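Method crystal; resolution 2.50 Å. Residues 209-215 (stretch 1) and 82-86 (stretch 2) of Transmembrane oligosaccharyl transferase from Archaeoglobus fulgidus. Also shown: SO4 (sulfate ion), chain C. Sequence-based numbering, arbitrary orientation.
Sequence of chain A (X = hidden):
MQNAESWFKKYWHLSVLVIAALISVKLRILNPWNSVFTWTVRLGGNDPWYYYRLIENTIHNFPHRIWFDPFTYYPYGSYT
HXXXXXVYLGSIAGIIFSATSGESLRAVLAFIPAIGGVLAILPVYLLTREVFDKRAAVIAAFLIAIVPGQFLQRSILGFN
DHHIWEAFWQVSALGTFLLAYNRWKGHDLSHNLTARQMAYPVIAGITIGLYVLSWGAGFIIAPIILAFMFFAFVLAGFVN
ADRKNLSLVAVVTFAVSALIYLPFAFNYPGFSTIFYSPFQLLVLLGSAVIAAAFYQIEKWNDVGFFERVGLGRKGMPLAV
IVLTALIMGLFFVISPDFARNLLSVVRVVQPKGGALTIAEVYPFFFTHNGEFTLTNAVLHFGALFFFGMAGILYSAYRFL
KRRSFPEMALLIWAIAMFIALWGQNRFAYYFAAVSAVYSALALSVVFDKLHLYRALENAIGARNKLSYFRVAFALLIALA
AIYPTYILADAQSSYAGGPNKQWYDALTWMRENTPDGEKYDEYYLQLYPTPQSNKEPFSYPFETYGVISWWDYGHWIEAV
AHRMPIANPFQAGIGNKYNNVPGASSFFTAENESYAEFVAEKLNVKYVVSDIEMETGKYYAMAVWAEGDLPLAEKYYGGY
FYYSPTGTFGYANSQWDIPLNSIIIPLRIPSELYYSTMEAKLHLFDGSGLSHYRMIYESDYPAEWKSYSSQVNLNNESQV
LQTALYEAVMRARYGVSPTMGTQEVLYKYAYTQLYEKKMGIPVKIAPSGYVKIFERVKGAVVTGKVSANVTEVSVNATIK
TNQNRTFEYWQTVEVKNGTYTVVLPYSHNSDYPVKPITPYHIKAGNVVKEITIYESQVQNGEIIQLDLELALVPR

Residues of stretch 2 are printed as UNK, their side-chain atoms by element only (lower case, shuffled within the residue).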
# COMPACT_ATOMS: atom_id res chain seq x y z
N GLY A 209 8.84 -20.58 -11.85
CA GLY A 209 8.39 -21.02 -10.54
C GLY A 209 8.60 -19.96 -9.47
O GLY A 209 7.67 -19.65 -8.71
N LEU A 210 9.80 -19.38 -9.42
CA LEU A 210 10.12 -18.39 -8.39
C LEU A 210 9.31 -17.12 -8.61
O LEU A 210 8.86 -16.48 -7.65
CB LEU A 210 11.61 -18.11 -8.33
CG LEU A 210 12.42 -19.30 -7.81
CD1 LEU A 210 13.90 -18.98 -7.70
CD2 LEU A 210 11.87 -19.76 -6.48
N TYR A 211 9.09 -16.78 -9.88
CA TYR A 211 8.23 -15.64 -10.22
C TYR A 211 6.81 -15.79 -9.63
O TYR A 211 6.35 -14.91 -8.90
CB TYR A 211 8.21 -15.44 -11.75
CG TYR A 211 7.40 -14.26 -12.22
CD1 TYR A 211 7.42 -13.06 -11.53
CD2 TYR A 211 6.61 -14.34 -13.35
CE1 TYR A 211 6.68 -11.97 -11.95
CE2 TYR A 211 5.86 -13.25 -13.78
CZ TYR A 211 5.90 -12.08 -13.08
OH TYR A 211 5.16 -10.99 -13.49
N VAL A 212 6.14 -16.89 -9.92
CA VAL A 212 4.80 -17.14 -9.36
C VAL A 212 4.86 -17.24 -7.83
O VAL A 212 3.92 -16.86 -7.14
CB VAL A 212 4.15 -18.42 -9.95
CG1 VAL A 212 2.68 -18.53 -9.52
CG2 VAL A 212 4.25 -18.45 -11.47
N LEU A 213 5.97 -17.74 -7.30
CA LEU A 213 6.09 -17.88 -5.84
C LEU A 213 6.36 -16.52 -5.17
O LEU A 213 6.21 -16.38 -3.96
CB LEU A 213 7.13 -18.93 -5.45
CG LEU A 213 6.81 -20.39 -5.81
CD1 LEU A 213 7.79 -21.39 -5.17
CD2 LEU A 213 5.38 -20.73 -5.42
N SER A 214 6.75 -15.52 -5.97
CA SER A 214 6.92 -14.16 -5.45
C SER A 214 5.62 -13.39 -5.54
O SER A 214 5.35 -12.50 -4.74
CB SER A 214 7.99 -13.40 -6.23
OG SER A 214 9.24 -14.03 -6.14
N TRP A 215 4.82 -13.75 -6.54
CA TRP A 215 3.60 -13.03 -6.85
C TRP A 215 2.63 -13.99 -7.57
O TRP A 215 2.93 -14.48 -8.67
CB TRP A 215 3.95 -11.86 -7.76
CG TRP A 215 2.84 -10.89 -7.98
CD1 TRP A 215 2.10 -10.26 -7.02
CD2 TRP A 215 2.37 -10.40 -9.25
NE1 TRP A 215 1.19 -9.42 -7.61
CE2 TRP A 215 1.34 -9.48 -8.98
CE3 TRP A 215 2.73 -10.65 -10.58
CZ2 TRP A 215 0.64 -8.80 -10.00
CZ3 TRP A 215 2.04 -9.97 -11.60
CH2 TRP A 215 1.01 -9.06 -11.30
N UNK A 82 0.38 -12.78 -0.05
CA UNK A 82 1.84 -12.56 -0.11
C UNK A 82 2.56 -13.88 -0.29
O UNK A 82 2.35 -14.82 0.47
c UNK A 82 1.09 -8.38 0.24
c UNK A 82 2.67 -8.18 2.06
c UNK A 82 2.36 -11.86 1.15
c UNK A 82 2.85 -9.58 2.05
c UNK A 82 1.79 -7.58 1.15
c UNK A 82 1.29 -9.77 0.23
c UNK A 82 2.15 -10.38 1.15
N UNK A 83 3.42 -13.93 -1.30
CA UNK A 83 4.00 -15.19 -1.74
C UNK A 83 5.06 -15.80 -0.84
O UNK A 83 5.70 -15.10 -0.04
N UNK A 84 5.27 -17.12 -0.97
CA UNK A 84 6.29 -17.80 -0.18
C UNK A 84 7.72 -17.40 -0.53
O UNK A 84 8.56 -17.51 0.36
c UNK A 84 5.23 -19.32 -1.76
c UNK A 84 6.06 -19.29 -0.48
c UNK A 84 4.42 -18.07 -1.73
N UNK A 85 8.00 -16.93 -1.74
CA UNK A 85 9.40 -16.59 -2.04
C UNK A 85 10.01 -15.64 -1.01
O UNK A 85 11.05 -15.92 -0.40
c UNK A 85 9.61 -16.01 -3.44
c UNK A 85 13.64 -14.52 -3.91
c UNK A 85 12.08 -16.36 -3.79
c UNK A 85 11.01 -15.48 -3.64
c UNK A 85 11.26 -14.12 -3.61
c UNK A 85 12.57 -13.63 -3.75
c UNK A 85 13.39 -15.89 -3.94
N UNK A 86 9.37 -14.49 -0.82
CA UNK A 86 9.92 -13.46 0.06
C UNK A 86 9.73 -13.86 1.51
O UNK A 86 10.60 -13.58 2.33
c UNK A 86 9.27 -9.60 0.22
c UNK A 86 11.37 -10.94 0.66
c UNK A 86 9.26 -12.10 -0.19
c UNK A 86 10.12 -10.82 -0.19
S SO4 C . 0.04 -6.78 -4.63
O1 SO4 C . 0.30 -6.80 -3.18
O2 SO4 C . -1.23 -7.46 -4.87
O3 SO4 C . -0.04 -5.38 -5.07
O4 SO4 C . 1.09 -7.45 -5.39
O HOH W 1 3.11 -11.97 -3.29
O HOH W 2 6.90 -13.26 -2.38

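Position 82 carries seven side-chain carbons, one followed by a closed ring of six, with no oxygen or nitrogen attached. Its CA-to-CB bond points away from stretch 1, and its nearest side-chain approach is CB to Ser214 O, 6.6 Å. An all-carbon six-membered ring on a single carbon identifies Phe82. Its ring lies beside the sulfate, with CE1 3.8 Å from SO4 O1, and contributes nothing to the direct contact.

Position 83 has no side-chain atoms. Close backbone approach takes the space instead: its CA lies 4.8 Å from Ser214 CA and makes a CA-H...O contact of 3.4 Å with Leu213 O. The residue is Gly83. The packing agrees: a CB in ideal geometry would point toward stretch 1 and lie 2.3 Å from Leu213 O, a clash, and 3.1 Å from Ser214 O.

Position 84 has three carbons that close a ring onto its own backbone nitrogen, and a ring carbon packs against the Leu213 side chain. The closed ring defines Pro84, with CG 3.9 Å from Leu213 CD2. Pro84 N lies 3.2 Å from Leu213 O, yet it has no hydrogen to share, so this is proximity without a hydrogen bond.

Position 85 again shows one carbon leading to a six-carbon ring, this time with CA-to-CB directed toward stretch 1. The ring lies next to Ser214 OG and Leu210 CD2, both approaching it obliquely. No hydroxyl oxygen extends it, so the residue is Phe85. With chi1 at 172° (t), its CD1 reaches 3.2 Å from Ser214 OG and its CD2 4.3 Å from Leu210 CD2.

Position 86 has four carbons, forked at the second, and its nearest side-chain approach is CB to Ser214 O, 6.0 Å. The fork is the pattern of leucine. Leu86 N donates to water 2 at 3.2 Å.

The contact centres on Leu213 O near the end of one helix and the start of another. Phe85 N donates to Leu213 O at 2.9 Å and 167°, a nearly linear hydrogen bond made by the second residue after the N-cap, Gly83. Water extends the polar link: water 1 accepts from Gly83 N at 2.8 Å and lies 2.7 Å from Ser214 O, within hydrogen-bonding distance, while water 2 donates to Ser214 O at 2.9 Å. Ser214 OG donates to Leu210 O at 2.9 Å, satisfying its proton within its own helix even as the oxygen borders the Phe85 ring. Apolar packing by Leu210, Leu213, Pro84 and Phe85 completes an interface burying 272 Å², both sides summed.

Stretch 2, residues 82-86: FGPFL
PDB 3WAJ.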